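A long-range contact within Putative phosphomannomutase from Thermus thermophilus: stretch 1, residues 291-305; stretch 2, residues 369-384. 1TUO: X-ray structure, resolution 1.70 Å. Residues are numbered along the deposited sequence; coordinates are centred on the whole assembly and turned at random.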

# COMPACT_ATOMS: atom_id res chain seq x y z
N PHE A 291 10.72 -9.11 3.85
CA PHE A 291 12.00 -9.63 3.38
C PHE A 291 12.71 -8.91 2.23
O PHE A 291 13.92 -9.04 2.08
CB PHE A 291 11.80 -11.11 3.03
CG PHE A 291 13.06 -11.94 3.07
CD1 PHE A 291 13.96 -11.82 4.12
CD2 PHE A 291 13.30 -12.89 2.08
CE1 PHE A 291 15.08 -12.64 4.20
CE2 PHE A 291 14.42 -13.72 2.15
CZ PHE A 291 15.31 -13.59 3.21
N ALA A 292 11.97 -8.16 1.42
CA ALA A 292 12.58 -7.48 0.28
C ALA A 292 12.90 -6.01 0.52
O ALA A 292 13.34 -5.30 -0.39
CB ALA A 292 11.68 -7.62 -0.95
N VAL A 293 12.69 -5.55 1.75
CA VAL A 293 12.98 -4.17 2.11
C VAL A 293 14.47 -3.95 2.37
O VAL A 293 15.16 -4.82 2.89
CB VAL A 293 12.17 -3.75 3.37
CG1 VAL A 293 12.64 -2.40 3.88
CG2 VAL A 293 10.68 -3.70 3.04
N THR A 294 14.95 -2.77 1.98
CA THR A 294 16.34 -2.36 2.13
C THR A 294 16.93 -2.67 3.50
O THR A 294 16.26 -2.52 4.52
CB THR A 294 16.49 -0.84 1.91
OG1 THR A 294 17.85 -0.45 2.18
CG2 THR A 294 15.56 -0.07 2.86
N TRP A 295 18.20 -3.08 3.52
CA TRP A 295 18.84 -3.36 4.80
C TRP A 295 19.28 -2.07 5.47
O TRP A 295 19.88 -2.10 6.55
CB TRP A 295 20.03 -4.31 4.64
CG TRP A 295 21.00 -3.94 3.56
CD1 TRP A 295 21.13 -2.73 2.95
CD2 TRP A 295 21.98 -4.80 2.99
NE1 TRP A 295 22.15 -2.78 2.02
CE2 TRP A 295 22.69 -4.04 2.02
CE3 TRP A 295 22.34 -6.14 3.19
CZ2 TRP A 295 23.73 -4.58 1.27
CZ3 TRP A 295 23.38 -6.67 2.44
CH2 TRP A 295 24.06 -5.89 1.49
N LEU A 296 19.01 -0.93 4.84
CA LEU A 296 19.38 0.34 5.45
C LEU A 296 18.48 0.54 6.67
O LEU A 296 18.86 1.21 7.62
CB LEU A 296 19.21 1.51 4.48
CG LEU A 296 20.47 2.04 3.79
CD1 LEU A 296 20.92 1.05 2.72
CD2 LEU A 296 20.19 3.40 3.16
N LEU A 297 17.29 -0.05 6.65
CA LEU A 297 16.40 0.10 7.79
C LEU A 297 17.00 -0.63 8.99
O LEU A 297 17.02 -0.11 10.11
CB LEU A 297 15.00 -0.46 7.49
CG LEU A 297 13.97 -0.28 8.61
CD1 LEU A 297 13.86 1.19 9.00
CD2 LEU A 297 12.63 -0.81 8.15
N ASP A 298 17.50 -1.85 8.76
CA ASP A 298 18.13 -2.63 9.82
C ASP A 298 19.31 -1.85 10.40
O ASP A 298 19.46 -1.75 11.62
CB ASP A 298 18.66 -3.97 9.29
CG ASP A 298 17.61 -4.76 8.54
OD1 ASP A 298 17.35 -5.92 8.93
OD2 ASP A 298 17.04 -4.23 7.56
N ARG A 299 20.13 -1.30 9.51
CA ARG A 299 21.30 -0.53 9.93
C ARG A 299 20.89 0.72 10.71
O ARG A 299 21.50 1.05 11.72
CB ARG A 299 22.15 -0.13 8.70
CG ARG A 299 23.37 0.75 9.01
CD ARG A 299 24.34 0.09 9.99
NE ARG A 299 25.09 -1.02 9.40
CZ ARG A 299 26.13 -0.87 8.58
NH1 ARG A 299 26.56 0.34 8.24
NH2 ARG A 299 26.74 -1.95 8.10
N LEU A 300 19.85 1.41 10.24
CA LEU A 300 19.39 2.61 10.94
C LEU A 300 18.98 2.24 12.36
O LEU A 300 19.30 2.95 13.32
CB LEU A 300 18.20 3.24 10.20
CG LEU A 300 17.76 4.63 10.66
CD1 LEU A 300 18.85 5.65 10.36
CD2 LEU A 300 16.47 5.02 9.93
N GLY A 301 18.30 1.11 12.49
CA GLY A 301 17.86 0.65 13.79
C GLY A 301 19.00 0.30 14.73
O GLY A 301 18.93 0.58 15.93
N GLU A 302 20.06 -0.31 14.20
CA GLU A 302 21.19 -0.66 15.05
C GLU A 302 21.98 0.60 15.41
O GLU A 302 22.48 0.73 16.53
CB GLU A 302 22.11 -1.67 14.35
CG GLU A 302 22.98 -1.10 13.25
CD GLU A 302 23.84 -2.16 12.58
OE1 GLU A 302 23.27 -3.08 11.95
OE2 GLU A 302 25.09 -2.08 12.70
N ARG A 303 22.08 1.53 14.46
CA ARG A 303 22.81 2.78 14.67
C ARG A 303 22.14 3.74 15.65
O ARG A 303 22.79 4.28 16.54
CB ARG A 303 23.01 3.51 13.33
CG ARG A 303 24.13 2.96 12.43
CD ARG A 303 25.50 3.52 12.83
NE ARG A 303 26.60 2.97 12.05
CZ ARG A 303 27.20 3.58 11.03
NH1 ARG A 303 26.82 4.80 10.64
NH2 ARG A 303 28.23 3.00 10.42
N LEU A 304 20.83 3.93 15.49
CA LEU A 304 20.09 4.86 16.35
C LEU A 304 19.42 4.28 17.59
O LEU A 304 19.08 5.02 18.51
CB LEU A 304 19.06 5.62 15.52
CG LEU A 304 19.64 6.43 14.36
CD1 LEU A 304 18.53 7.21 13.68
CD2 LEU A 304 20.72 7.38 14.87
N GLY A 305 19.20 2.97 17.61
CA GLY A 305 18.60 2.37 18.78
C GLY A 305 17.16 1.88 18.78
O GLY A 305 16.43 2.11 19.75
N GLN A 369 16.94 14.57 3.03
CA GLN A 369 16.64 13.75 4.19
C GLN A 369 17.22 12.36 3.99
O GLN A 369 17.76 11.76 4.92
CB GLN A 369 15.13 13.65 4.43
CG GLN A 369 14.49 14.93 4.96
CD GLN A 369 13.03 14.74 5.31
OE1 GLN A 369 12.69 13.90 6.14
NE2 GLN A 369 12.15 15.50 4.66
N PHE A 370 17.11 11.83 2.77
CA PHE A 370 17.65 10.51 2.53
C PHE A 370 19.17 10.51 2.61
O PHE A 370 19.77 9.52 3.03
CB PHE A 370 17.19 9.96 1.18
CG PHE A 370 17.59 8.53 0.97
CD1 PHE A 370 17.07 7.53 1.79
CD2 PHE A 370 18.54 8.19 0.02
CE1 PHE A 370 17.51 6.21 1.67
CE2 PHE A 370 18.98 6.89 -0.12
CZ PHE A 370 18.47 5.89 0.71
N LYS A 371 19.80 11.61 2.20
CA LYS A 371 21.26 11.72 2.26
C LYS A 371 21.68 11.59 3.72
O LYS A 371 22.74 11.06 4.04
CB LYS A 371 21.72 13.07 1.71
CG LYS A 371 21.41 13.30 0.24
CD LYS A 371 22.20 12.38 -0.66
CE LYS A 371 21.88 12.65 -2.13
NZ LYS A 371 22.68 11.80 -3.06
N GLU A 372 20.83 12.09 4.62
CA GLU A 372 21.07 12.03 6.05
C GLU A 372 20.91 10.58 6.50
O GLU A 372 21.60 10.11 7.41
CB GLU A 372 20.09 12.95 6.79
CG GLU A 372 20.13 12.87 8.31
CD GLU A 372 21.36 13.53 8.94
OE1 GLU A 372 21.97 14.42 8.31
OE2 GLU A 372 21.69 13.16 10.08
N VAL A 373 19.99 9.86 5.87
CA VAL A 373 19.80 8.46 6.20
C VAL A 373 21.09 7.73 5.82
O VAL A 373 21.60 6.91 6.58
CB VAL A 373 18.63 7.83 5.42
CG1 VAL A 373 18.64 6.31 5.57
CG2 VAL A 373 17.30 8.39 5.93
N GLU A 374 21.61 8.04 4.64
CA GLU A 374 22.84 7.39 4.18
C GLU A 374 24.02 7.73 5.09
O GLU A 374 24.87 6.88 5.34
CB GLU A 374 23.12 7.78 2.73
CG GLU A 374 22.30 6.95 1.74
CD GLU A 374 22.43 7.41 0.30
OE1 GLU A 374 22.39 6.53 -0.60
OE2 GLU A 374 22.55 8.63 0.05
N ALA A 375 24.05 8.95 5.60
CA ALA A 375 25.13 9.37 6.49
C ALA A 375 25.06 8.63 7.82
O ALA A 375 26.06 8.12 8.32
CB ALA A 375 25.07 10.88 6.73
N LEU A 376 23.86 8.57 8.40
CA LEU A 376 23.67 7.89 9.67
C LEU A 376 23.86 6.38 9.61
O LEU A 376 24.23 5.75 10.60
CB LEU A 376 22.27 8.21 10.22
CG LEU A 376 22.00 9.68 10.56
CD1 LEU A 376 20.54 9.86 10.97
CD2 LEU A 376 22.94 10.13 11.68
N THR A 377 23.60 5.78 8.45
CA THR A 377 23.76 4.33 8.29
C THR A 377 25.15 3.97 7.78
O THR A 377 25.62 2.86 7.98
CB THR A 377 22.74 3.73 7.30
OG1 THR A 377 22.87 4.37 6.02
CG2 THR A 377 21.32 3.90 7.81
N GLY A 378 25.78 4.92 7.09
CA GLY A 378 27.10 4.68 6.54
C GLY A 378 27.01 3.83 5.28
O GLY A 378 28.00 3.25 4.84
N LEU A 379 25.81 3.76 4.71
CA LEU A 379 25.58 2.96 3.51
C LEU A 379 24.97 3.77 2.38
O LEU A 379 24.27 4.76 2.62
CB LEU A 379 24.63 1.80 3.84
CG LEU A 379 25.06 0.81 4.92
CD1 LEU A 379 23.89 -0.13 5.24
CD2 LEU A 379 26.27 0.02 4.44
N THR A 380 25.24 3.35 1.15
CA THR A 380 24.69 4.00 -0.03
C THR A 380 23.64 3.02 -0.56
O THR A 380 23.80 1.81 -0.43
CB THR A 380 25.77 4.24 -1.12
OG1 THR A 380 26.74 5.17 -0.62
CG2 THR A 380 25.13 4.79 -2.38
N HIS A 381 22.57 3.55 -1.15
CA HIS A 381 21.48 2.72 -1.64
C HIS A 381 21.19 2.80 -3.13
O HIS A 381 21.14 3.88 -3.71
CB HIS A 381 20.20 3.07 -0.87
CG HIS A 381 18.96 2.46 -1.46
ND1 HIS A 381 18.54 1.18 -1.18
CD2 HIS A 381 18.05 2.96 -2.33
CE1 HIS A 381 17.44 0.92 -1.85
NE2 HIS A 381 17.12 1.98 -2.56
N ALA A 382 20.96 1.63 -3.73
CA ALA A 382 20.61 1.51 -5.14
C ALA A 382 19.74 0.26 -5.20
O ALA A 382 20.01 -0.71 -4.49
CB ALA A 382 21.85 1.36 -6.01
N TYR A 383 18.71 0.26 -6.03
CA TYR A 383 17.84 -0.89 -6.09
C TYR A 383 17.07 -1.05 -7.39
O TYR A 383 16.81 -0.08 -8.10
CB TYR A 383 16.86 -0.81 -4.90
CG TYR A 383 15.74 -1.82 -4.93
CD1 TYR A 383 14.60 -1.61 -5.70
CD2 TYR A 383 15.82 -3.00 -4.19
CE1 TYR A 383 13.58 -2.55 -5.75
CE2 TYR A 383 14.80 -3.95 -4.23
CZ TYR A 383 13.68 -3.71 -5.01
OH TYR A 383 12.67 -4.64 -5.08
N ASP A 384 16.72 -2.30 -7.70
CA ASP A 384 15.94 -2.62 -8.88
C ASP A 384 15.38 -4.03 -8.76
O ASP A 384 15.88 -4.84 -7.98
CB ASP A 384 16.79 -2.52 -10.15
CG ASP A 384 15.94 -2.43 -11.41
OD1 ASP A 384 16.50 -2.55 -12.52
OD2 ASP A 384 14.72 -2.25 -11.27

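Two helices, 296-304 and 369-377, cross at 63° with axes 9.4 Å apart at their closest, and the contact buries 724 Å² over both sides. The backbones come nearest at L300 and T377, whose CA atoms lie 5.4 Å apart. Here T377 CG2 lies 3.7 Å from L296 O and 3.8 Å from L300 N, so its methyl group packs on the first helix's backbone.

Apolar packing centres on L296, a knob set among F370, V373, E374 and T377. Its CD2 lies 3.9 Å from F370 CZ and 4.1 Å from V373 CG1. L296 CD1 meets L379 CB at 3.9 Å and L296 CD2 also lies 4.0 Å from H381 CB, so the leucine packs on both the helix and the segment leaving it. Farther along, L300 CD1 packs on L376 CB (4.3 Å) and L304 CD1 on L376 CD1 (4.3 Å). The spacing 296, 300, 304 places one leucine per helical turn along this side.

The polar links across the contact use the end of the second helix, whose last carbonyls lack the usual helical amide partners. R299 NH1 donates to T377 O (2.7 Å) and R303 NH1 to L376 O (2.8 Å), two arginines one turn apart serving consecutive carbonyls. R299 bends through p values at chi2 and chi3; T377 O lies at the edge of its guanidinium and L379 CG over one face, 3.7 Å from NH1. Its NE also forms a salt bridge with E302 OE2 (3.5 Å).

Local bonds brace the partners. T294 OG1 caps the first helix by accepting from L296 N (2.9 Å). With chi1 at p, T377 OG1 donates to V373 O (2.9 Å) and accepts from L379 N (3.3 Å), satisfying its hydroxyl inside the contact. G378 suits the turn: its phi is positive, and an ideal CB would stand just 3.0 Å from R303 NH2.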